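Local coordinates for protein sugar phosphate isomerase/epimerase (Parabacteroides distasonis, PDB 3OBE) that probably acts as a sugar phosphate isomerase or epimerase and has a xylose isomerase-like TIM barrel fold, at residues A[38-46]-A[81-90]; A[128-137]-A[163-174]. One frame throughout, in Å; residues are numbered along the deposited sequence. Where two conformers were deposited one is given.

Overall arrangement
After strand 24-26 and helix 32-35, the chain enters helix 38-48, passes through strand 52-55 and reaches helix 78-87, where interaction 1 closes a loop of 34 residues by packing the two helices together. Strand 91-95 and helix 109-126 follow. Interaction 2 then closes a shorter connection of 25 residues, mostly helix 142-160, by pairing strand 130-133 with strand 165-169. The contacts lie in series, neither nested nor crossing; the centres of interactions 1 and 2 are about 24 Å apart, their nearest atoms about 6 Å. Interaction 1 ties neighbouring helices of the outer layer, interaction 2 neighbouring strands of the barrel wall. Strand 91-95, following segment 81-90, hydrogen-bonds to strand 130-133.

Interaction 1 of 2, residues A[38-46]-A[81-90]; sequences MPNGLNRLA and YKKMVDDAGL. With EOH (ethanol), chain G.
N43 and A88 bring the two backbones nearest, with N43 CA and A88 CA 5.6 Å apart, where the axes of helix segments 38-46 and 81-87 approach to 9.6 Å at 45° between their N-to-C directions. These are successive outer helices of the TIM barrel, joined through strand 52-55, and the second ends in a Schellman motif: G89, with positive phi, follows A88, while G89 N bonds to D86 O and L90 N to V85 O. No direct hydrogen bond links the segments; the evidence for association is apolar contact. L42 is the most heavily covered residue. Its CB meets A88 CB at 3.5 Å, a closeness that the small alanine permits. With chi1 at -65°, L42 CG stands anti to its carbonyl carbon, and the branch beyond it sends CD1 to 3.7 Å from M84 CG, also facing V85 CG2, and CD2 to L90 CD1 at 3.8 Å in the L90 conformer given. L53 of strand 52-55 touches both L42 and V85, placing this cluster against the barrel. At the start of helix 38-48, the selenomethionine M38 crosses the selenomethionine M84 at about a right angle, its SE against M84 CE in the M84 conformer given; looser is its Met-aromatic contact, with SE 5.4 Å from the Y81 ring centroid and oblique, 52° from the normal. At the other end, A46 CB rests 3.4 Å from A88 O, and that same carbonyl oxygen accepts a water hydrogen bond of 2.7 Å, the water also donating to N43 OD1 in the conformer given.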
loop_
_atom_site.group_PDB
_atom_site.type_symbol
_atom_site.label_atom_id
_atom_site.label_comp_id
_atom_site.label_asym_id
_atom_site.label_seq_id
_atom_site.Cartn_x
_atom_site.Cartn_y
_atom_site.Cartn_z
HETATM N N MSE A 38 4.926 -6.392 -20.729
HETATM C CA MSE A 38 3.784 -6.015 -19.883
HETATM C C MSE A 38 2.460 -6.643 -20.313
HETATM O O MSE A 38 1.745 -7.164 -19.475
HETATM C CB MSE A 38 3.684 -4.511 -19.669
HETATM C CG MSE A 38 3.316 -4.201 -18.210
HETATM SE SE MSE A 38 3.403 -2.337 -17.819
HETATM C CE MSE A 38 4.925 -1.834 -18.968
ATOM N N PRO A 39 2.148 -6.661 -21.624
ATOM C CA PRO A 39 0.920 -7.359 -22.033
ATOM C C PRO A 39 0.865 -8.793 -21.562
ATOM O O PRO A 39 -0.143 -9.248 -20.997
ATOM C CB PRO A 39 0.974 -7.308 -23.587
ATOM C CG PRO A 39 1.795 -6.087 -23.885
ATOM C CD PRO A 39 2.798 -5.959 -22.758
ATOM N N ASN A 40 1.934 -9.538 -21.800
ATOM C CA ASN A 40 1.918 -10.926 -21.411
ATOM C C ASN A 40 1.967 -11.085 -19.897
ATOM O O ASN A 40 1.306 -11.950 -19.343
ATOM C CB ASN A 40 3.056 -11.660 -22.086
ATOM C CG ASN A 40 2.843 -11.761 -23.589
ATOM O OD1 ASN A 40 1.830 -12.321 -24.037
ATOM N ND2 ASN A 40 3.759 -11.180 -24.380
ATOM N N GLY A 41 2.724 -10.220 -19.243
ATOM C CA GLY A 41 2.845 -10.276 -17.774
ATOM C C GLY A 41 1.510 -9.990 -17.104
ATOM O O GLY A 41 1.115 -10.644 -16.119
ATOM N N LEU A 42 0.827 -8.970 -17.608
ATOM C CA LEU A 42 -0.510 -8.629 -17.117
ATOM C C LEU A 42 -1.510 -9.751 -17.311
ATOM O O LEU A 42 -2.345 -10.010 -16.447
ATOM C CB LEU A 42 -1.005 -7.308 -17.718
ATOM C CG LEU A 42 -0.212 -6.048 -17.322
ATOM C CD1 LEU A 42 -0.548 -4.811 -18.219
ATOM C CD2 LEU A 42 -0.404 -5.650 -15.882
ATOM N N ASN A 43 -1.421 -10.437 -18.438
ATOM C CA ASN A 43 -2.273 -11.587 -18.678
ATOM C C ASN A 43 -2.002 -12.694 -17.663
ATOM O O ASN A 43 -2.910 -13.331 -17.122
ATOM C CB ASN A 43 -2.046 -12.104 -20.102
ATOM C CG ASN A 43 -3.002 -13.195 -20.469
ATOM O OD1 ASN A 43 -4.198 -12.955 -20.623
ATOM N ND2 ASN A 43 -2.489 -14.405 -20.622
ATOM N N ARG A 44 -0.729 -12.922 -17.398
ATOM C CA ARG A 44 -0.333 -13.887 -16.374
ATOM C C ARG A 44 -0.931 -13.565 -14.991
ATOM O O ARG A 44 -1.430 -14.460 -14.268
ATOM C CB ARG A 44 1.196 -13.879 -16.301
ATOM C CG ARG A 44 1.754 -15.171 -15.906
ATOM C CD ARG A 44 3.247 -15.316 -16.263
ATOM N NE ARG A 44 3.824 -16.240 -15.313
ATOM C CZ ARG A 44 5.126 -16.482 -15.196
ATOM N NH1 ARG A 44 6.002 -15.852 -15.967
ATOM N NH2 ARG A 44 5.542 -17.370 -14.312
ATOM N N LEU A 45 -0.847 -12.295 -14.612
ATOM C CA LEU A 45 -1.411 -11.862 -13.338
ATOM C C LEU A 45 -2.936 -12.109 -13.308
ATOM O O LEU A 45 -3.476 -12.634 -12.309
ATOM C CB LEU A 45 -1.078 -10.428 -13.096
ATOM C CG LEU A 45 0.407 -10.130 -12.893
ATOM C CD1 LEU A 45 0.585 -8.648 -12.655
ATOM C CD2 LEU A 45 0.956 -10.942 -11.653
ATOM N N ALA A 46 -3.604 -11.748 -14.402
ATOM C CA ALA A 46 -5.053 -11.991 -14.516
ATOM C C ALA A 46 -5.374 -13.466 -14.419
ATOM O O ALA A 46 -6.293 -13.852 -13.682
ATOM C CB ALA A 46 -5.666 -11.333 -15.809
ATOM N N TYR A 81 -1.084 3.807 -19.504
ATOM C CA TYR A 81 -0.958 2.833 -18.431
ATOM C C TYR A 81 -2.332 2.196 -18.192
ATOM O O TYR A 81 -2.470 0.979 -18.198
ATOM C CB TYR A 81 -0.501 3.504 -17.153
ATOM C CG TYR A 81 0.362 2.680 -16.234
ATOM C CD1 TYR A 81 0.348 1.272 -16.238
ATOM C CD2 TYR A 81 1.219 3.327 -15.354
ATOM C CE1 TYR A 81 1.175 0.548 -15.383
ATOM C CE2 TYR A 81 2.043 2.620 -14.524
ATOM C CZ TYR A 81 2.022 1.242 -14.524
ATOM O OH TYR A 81 2.866 0.595 -13.643
ATOM N N LYS A 82 -3.338 3.044 -17.968
ATOM C CA LYS A 82 -4.698 2.570 -17.693
ATOM C C LYS A 82 -5.178 1.635 -18.819
ATOM O O LYS A 82 -5.736 0.578 -18.557
ATOM C CB LYS A 82 -5.637 3.759 -17.520
ATOM C CG LYS A 82 -7.025 3.382 -17.043
ATOM C CD LYS A 82 -7.914 4.592 -16.764
ATOM C CE LYS A 82 -9.291 4.111 -16.244
ATOM N NZ LYS A 82 -10.069 3.398 -17.266
ATOM N N LYS A 83 -4.917 2.009 -20.067
ATOM C CA LYS A 83 -5.344 1.174 -21.213
ATOM C C LYS A 83 -4.779 -0.246 -21.185
ATOM O O LYS A 83 -5.508 -1.234 -21.377
ATOM C CB LYS A 83 -4.982 1.858 -22.547
ATOM C CG LYS A 83 -5.217 1.014 -23.793
ATOM C CD LYS A 83 -6.703 0.915 -24.114
ATOM C CE LYS A 83 -6.949 0.548 -25.608
ATOM N NZ LYS A 83 -7.857 -0.622 -25.687
HETATM N N MSE A 84 -3.470 -0.357 -20.973
HETATM C CA MSE A 84 -2.775 -1.639 -20.921
HETATM C C MSE A 84 -3.388 -2.549 -19.840
HETATM O O MSE A 84 -3.744 -3.711 -20.066
HETATM C CB MSE A 84 -1.299 -1.358 -20.584
HETATM C CG MSE A 84 -0.304 -2.371 -21.049
HETATM SE SE MSE A 84 1.386 -1.479 -21.411
HETATM C CE MSE A 84 1.552 -0.488 -19.830
ATOM N N VAL A 85 -3.512 -1.998 -18.640
ATOM C CA VAL A 85 -4.047 -2.775 -17.502
ATOM C C VAL A 85 -5.534 -3.142 -17.720
ATOM O O VAL A 85 -5.941 -4.274 -17.539
ATOM C CB VAL A 85 -3.790 -2.011 -16.213
ATOM C CG1 VAL A 85 -4.447 -2.663 -14.958
ATOM C CG2 VAL A 85 -2.281 -1.785 -16.028
ATOM N N ASP A 86 -6.346 -2.172 -18.121
ATOM C CA ASP A 86 -7.771 -2.421 -18.400
ATOM C C ASP A 86 -7.965 -3.519 -19.454
ATOM O O ASP A 86 -8.816 -4.412 -19.306
ATOM C CB ASP A 86 -8.446 -1.138 -18.908
ATOM C CG ASP A 86 -8.629 -0.061 -17.829
ATOM O OD1 ASP A 86 -8.467 -0.274 -16.590
ATOM O OD2 ASP A 86 -9.016 1.046 -18.248
ATOM N N ASP A 87 -7.165 -3.481 -20.511
ATOM C CA ASP A 87 -7.250 -4.489 -21.582
ATOM C C ASP A 87 -6.958 -5.913 -21.068
ATOM O O ASP A 87 -7.512 -6.903 -21.577
ATOM C CB ASP A 87 -6.260 -4.159 -22.715
ATOM C CG ASP A 87 -6.728 -3.031 -23.633
ATOM O OD1 ASP A 87 -7.903 -2.599 -23.565
ATOM O OD2 ASP A 87 -5.877 -2.566 -24.428
ATOM N N ALA A 88 -6.084 -6.014 -20.066
ATOM C CA ALA A 88 -5.765 -7.283 -19.438
ATOM C C ALA A 88 -6.832 -7.778 -18.423
ATOM O O ALA A 88 -6.710 -8.885 -17.883
ATOM C CB ALA A 88 -4.391 -7.192 -18.771
ATOM N N GLY A 89 -7.884 -6.997 -18.193
ATOM C CA GLY A 89 -8.898 -7.324 -17.175
ATOM C C GLY A 89 -8.512 -7.015 -15.736
ATOM O O GLY A 89 -9.022 -7.642 -14.795
ATOM N N LEU A 90 -7.625 -6.044 -15.577
ATOM C CA LEU A 90 -7.156 -5.627 -14.271
ATOM C C LEU A 90 -7.583 -4.171 -14.085
ATOM O O LEU A 90 -8.114 -3.569 -15.001
ATOM C CB LEU A 90 -5.633 -5.757 -14.197
ATOM C CG LEU A 90 -5.047 -7.173 -14.338
ATOM C CD1 LEU A 90 -3.561 -7.115 -14.475
ATOM C CD2 LEU A 90 -5.445 -8.037 -13.140
HETATM C C1 EOH G . 5.992 1.952 -12.785
HETATM C C2 EOH G . 6.604 0.856 -13.608
HETATM O O EOH G . 4.591 1.890 -12.705
HETATM O O HOH W 1 -6.022 -10.968 -19.372
#

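Interaction 2 of 2, residues A[128-137]-A[163-174]; sequences VSCMVQPSLP and GILWGYHNHSNE. With PO4 (phosphate ion), chain C.
V128 and I164 open the contact, V128 CG2 meeting I164 CD1. S129 O accepts the first of five parallel-strand bonds, from L165 N; the set alternates through M131 N and O and Q133 N and O, with N-H...acceptor angles of 151° to 174°. The selenomethionine M131 sends CG and SE against I164, while its carbonyl oxygen lies over a face of the W166 ring. V132 CG1, anti to its backbone nitrogen (chi1 170°), reaches H169 CB at 3.5 Å. Opposite V132 stands G167, where a CB would sit tightly against V132 CG2. Q133 sets CB against W166 CZ2, and its amide NE2 bonds to S135 O at 3.0 Å, in both amide and carbonyl planes, besides pairing with Y104. P134 CB comes to the edge of the H169 ring, 3.5 Å from ND1; H169 NE2 bonds to D218. P134 O faces the edge of H171 at CE1, and H171 NE2 donates to phosphate O2 at 2.6 Å. L136 CA and CB come up to Y168 OH at the ring's edge, CB 3.3 Å from it, and that hydroxyl donates to the anti lone pair of E174 OE2 at 2.6 Å. E174 OE1 takes H171 N at 2.8 Å, from above the carboxylate plane. With an alanine in place of E174, the Y168 hydroxyl and the H171 amide would probably both lose their acceptor, and the loop between them be held less firmly. Strands joined through helix 142-160 form a beta-alpha-beta unit of the TIM barrel; the phosphate, probably from the crystallisation liquor, sits at the C-terminal strand ends, consistent with the active-site end of such barrels.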
loop_
_atom_site.group_PDB
_atom_site.type_symbol
_atom_site.label_atom_id
_atom_site.label_comp_id
_atom_site.label_asym_id
_atom_site.label_seq_id
_atom_site.Cartn_x
_atom_site.Cartn_y
_atom_site.Cartn_z
ATOM N N VAL A 128 -7.359 5.763 -10.265
ATOM C CA VAL A 128 -7.157 5.061 -8.982
ATOM C C VAL A 128 -8.189 5.447 -7.944
ATOM O O VAL A 128 -8.797 6.528 -8.004
ATOM C CB VAL A 128 -5.738 5.327 -8.383
ATOM C CG1 VAL A 128 -4.640 4.895 -9.418
ATOM C CG2 VAL A 128 -5.600 6.814 -7.894
ATOM N N SER A 129 -8.396 4.566 -6.984
ATOM C CA SER A 129 -9.166 4.846 -5.795
ATOM C C SER A 129 -8.339 5.389 -4.629
ATOM O O SER A 129 -8.889 6.090 -3.780
ATOM C CB SER A 129 -9.898 3.608 -5.308
ATOM O OG SER A 129 -10.842 3.247 -6.303
ATOM N N CYS A 130 -7.074 5.007 -4.563
ATOM C CA CYS A 130 -6.222 5.347 -3.459
ATOM C C CYS A 130 -4.857 5.885 -3.923
ATOM O O CYS A 130 -4.308 5.435 -4.919
ATOM C CB CYS A 130 -5.957 4.118 -2.589
ATOM S SG CYS A 130 -7.490 3.286 -2.080
HETATM N N MSE A 131 -4.302 6.784 -3.135
HETATM C CA MSE A 131 -2.885 7.250 -3.328
HETATM C C MSE A 131 -2.217 7.125 -1.984
HETATM O O MSE A 131 -2.748 7.620 -0.995
HETATM C CB MSE A 131 -2.875 8.683 -3.809
HETATM C CG MSE A 131 -3.324 8.890 -5.228
HETATM SE SE MSE A 131 -3.841 10.753 -5.589
HETATM C CE MSE A 131 -2.104 11.589 -5.326
ATOM N N VAL A 132 -1.068 6.461 -1.925
ATOM C CA VAL A 132 -0.483 6.063 -0.652
ATOM C C VAL A 132 0.988 6.451 -0.617
ATOM O O VAL A 132 1.738 6.141 -1.563
ATOM C CB VAL A 132 -0.622 4.556 -0.471
ATOM C CG1 VAL A 132 0.213 3.994 0.784
ATOM C CG2 VAL A 132 -2.099 4.226 -0.330
ATOM N N GLN A 133 1.394 7.108 0.466
ATOM C CA GLN A 133 2.782 7.362 0.751
ATOM C C GLN A 133 3.357 6.236 1.579
ATOM O O GLN A 133 2.850 5.978 2.657
ATOM C CB GLN A 133 2.990 8.678 1.482
ATOM C CG GLN A 133 4.490 8.958 1.801
ATOM C CD GLN A 133 4.782 10.382 2.166
ATOM O OE1 GLN A 133 4.117 11.308 1.702
ATOM N NE2 GLN A 133 5.815 10.589 2.992
ATOM N N PRO A 134 4.463 5.616 1.101
ATOM C CA PRO A 134 5.010 4.449 1.832
ATOM C C PRO A 134 6.351 4.737 2.488
ATOM O O PRO A 134 7.119 3.817 2.790
ATOM C CB PRO A 134 5.186 3.441 0.693
ATOM C CG PRO A 134 5.695 4.300 -0.436
ATOM C CD PRO A 134 4.874 5.605 -0.321
ATOM N N SER A 135 6.633 6.000 2.718
ATOM C CA SER A 135 7.979 6.459 3.114
ATOM C C SER A 135 7.860 7.317 4.368
ATOM O O SER A 135 7.144 8.320 4.397
ATOM C CB SER A 135 8.569 7.278 1.993
ATOM O OG SER A 135 8.684 6.490 0.831
ATOM N N LEU A 136 8.553 6.872 5.408
ATOM C CA LEU A 136 8.578 7.516 6.723
ATOM C C LEU A 136 9.522 8.691 6.759
ATOM O O LEU A 136 10.718 8.515 6.503
ATOM C CB LEU A 136 9.046 6.487 7.780
ATOM C CG LEU A 136 9.070 6.918 9.267
ATOM C CD1 LEU A 136 7.729 7.388 9.796
ATOM C CD2 LEU A 136 9.515 5.699 10.089
ATOM N N PRO A 137 9.017 9.891 7.094
ATOM C CA PRO A 137 9.940 11.012 7.316
ATOM C C PRO A 137 10.801 10.841 8.562
ATOM O O PRO A 137 10.583 9.929 9.378
ATOM C CB PRO A 137 8.991 12.215 7.455
ATOM C CG PRO A 137 7.729 11.826 6.721
ATOM C CD PRO A 137 7.623 10.356 7.109
ATOM N N GLY A 163 -12.098 12.610 -5.138
ATOM C CA GLY A 163 -12.695 11.335 -4.755
ATOM C C GLY A 163 -11.716 10.192 -4.555
ATOM O O GLY A 163 -12.094 9.045 -4.677
ATOM N N ILE A 164 -10.471 10.520 -4.247
ATOM C CA ILE A 164 -9.410 9.569 -4.038
ATOM C C ILE A 164 -8.988 9.601 -2.556
ATOM O O ILE A 164 -8.808 10.667 -1.953
ATOM C CB ILE A 164 -8.191 9.904 -4.898
ATOM C CG1 ILE A 164 -8.581 9.842 -6.352
ATOM C CG2 ILE A 164 -7.006 8.994 -4.554
ATOM C CD1 ILE A 164 -7.532 10.437 -7.345
ATOM N N LEU A 165 -8.764 8.416 -2.008
ATOM C CA LEU A 165 -8.381 8.254 -0.596
ATOM C C LEU A 165 -6.878 8.337 -0.465
ATOM O O LEU A 165 -6.166 7.536 -1.070
ATOM C CB LEU A 165 -8.808 6.908 -0.067
ATOM C CG LEU A 165 -10.310 6.622 -0.032
ATOM C CD1 LEU A 165 -10.525 5.161 0.358
ATOM C CD2 LEU A 165 -11.047 7.564 0.927
ATOM N N TRP A 166 -6.402 9.251 0.353
ATOM C CA TRP A 166 -4.980 9.304 0.697
ATOM C C TRP A 166 -4.720 8.367 1.852
ATOM O O TRP A 166 -5.451 8.383 2.838
ATOM C CB TRP A 166 -4.564 10.730 1.048
ATOM C CG TRP A 166 -3.080 10.913 1.124
ATOM C CD1 TRP A 166 -2.289 11.369 0.120
ATOM C CD2 TRP A 166 -2.203 10.625 2.229
ATOM N NE1 TRP A 166 -0.980 11.392 0.517
ATOM C CE2 TRP A 166 -0.895 10.976 1.820
ATOM C CE3 TRP A 166 -2.389 10.141 3.527
ATOM C CZ2 TRP A 166 0.215 10.797 2.641
ATOM C CZ3 TRP A 166 -1.306 10.015 4.335
ATOM C CH2 TRP A 166 -0.021 10.309 3.899
ATOM N N GLY A 167 -3.610 7.614 1.776
ATOM C CA GLY A 167 -3.206 6.710 2.835
ATOM C C GLY A 167 -1.697 6.673 3.062
ATOM O O GLY A 167 -0.936 7.154 2.233
ATOM N N TYR A 168 -1.323 6.038 4.164
ATOM C CA TYR A 168 0.063 5.914 4.615
ATOM C C TYR A 168 0.393 4.443 4.865
ATOM O O TYR A 168 -0.333 3.755 5.588
ATOM C CB TYR A 168 0.322 6.725 5.882
ATOM C CG TYR A 168 1.742 6.642 6.319
ATOM C CD1 TYR A 168 2.707 7.336 5.629
ATOM C CD2 TYR A 168 2.155 5.747 7.328
ATOM C CE1 TYR A 168 4.008 7.234 5.967
ATOM C CE2 TYR A 168 3.464 5.628 7.653
ATOM C CZ TYR A 168 4.390 6.396 6.984
ATOM O OH TYR A 168 5.735 6.347 7.312
ATOM N N HIS A 169 1.481 3.978 4.257
ATOM C CA HIS A 169 1.936 2.585 4.333
ATOM C C HIS A 169 3.161 2.506 5.205
ATOM O O HIS A 169 4.184 3.169 4.925
ATOM C CB HIS A 169 2.241 2.065 2.934
ATOM C CG HIS A 169 2.868 0.716 2.913
ATOM N ND1 HIS A 169 3.994 0.458 2.178
ATOM C CD2 HIS A 169 2.509 -0.458 3.494
ATOM C CE1 HIS A 169 4.337 -0.815 2.334
ATOM N NE2 HIS A 169 3.458 -1.400 3.135
ATOM N N ASN A 170 3.049 1.747 6.283
ATOM C CA ASN A 170 4.100 1.563 7.236
ATOM C C ASN A 170 5.095 0.459 6.832
ATOM O O ASN A 170 4.769 -0.456 6.070
ATOM C CB ASN A 170 3.574 1.142 8.637
ATOM C CG ASN A 170 2.856 -0.163 8.602
ATOM O OD1 ASN A 170 1.720 -0.233 8.136
ATOM N ND2 ASN A 170 3.498 -1.220 9.080
ATOM N N HIS A 171 6.290 0.504 7.433
ATOM C CA HIS A 171 7.174 -0.667 7.506
ATOM C C HIS A 171 7.339 -0.952 9.003
ATOM O O HIS A 171 6.325 -1.019 9.678
ATOM C CB HIS A 171 8.448 -0.408 6.744
ATOM C CG HIS A 171 8.183 -0.210 5.277
ATOM N ND1 HIS A 171 7.583 0.935 4.788
ATOM C CD2 HIS A 171 8.329 -1.050 4.222
ATOM C CE1 HIS A 171 7.417 0.795 3.474
ATOM N NE2 HIS A 171 7.844 -0.401 3.111
ATOM N N SER A 172 8.551 -1.106 9.524
ATOM C CA SER A 172 8.705 -1.488 10.943
ATOM C C SER A 172 9.048 -0.311 11.836
ATOM O O SER A 172 8.778 -0.367 13.037
ATOM C CB SER A 172 9.738 -2.591 11.123
ATOM O OG SER A 172 9.384 -3.744 10.399
ATOM N N ASN A 173 9.645 0.727 11.266
ATOM C CA ASN A 173 10.205 1.814 12.107
ATOM C C ASN A 173 9.090 2.673 12.703
ATOM O O ASN A 173 9.331 3.403 13.677
ATOM C CB ASN A 173 11.176 2.672 11.337
ATOM C CG ASN A 173 12.525 2.035 11.186
ATOM O OD1 ASN A 173 12.918 1.138 11.956
ATOM N ND2 ASN A 173 13.300 2.555 10.234
ATOM N N GLU A 174 7.874 2.555 12.187
ATOM C CA GLU A 174 6.728 3.243 12.757
ATOM C C GLU A 174 6.393 2.646 14.129
ATOM O O GLU A 174 5.609 3.224 14.890
ATOM C CB GLU A 174 5.522 3.192 11.881
ATOM C CG GLU A 174 5.639 3.985 10.591
ATOM C CD GLU A 174 6.359 3.362 9.449
ATOM O OE1 GLU A 174 6.893 2.226 9.549
ATOM O OE2 GLU A 174 6.400 4.039 8.376
HETATM P P PO4 C . 7.253 -0.957 -0.472
HETATM O O1 PO4 C . 8.026 -1.669 -1.589
HETATM O O2 PO4 C . 7.588 -1.668 0.801
HETATM O O3 PO4 C . 5.763 -1.203 -0.856
HETATM O O4 PO4 C . 7.486 0.515 -0.456
HETATM O O HOH W 2 -11.673 6.476 -3.683
#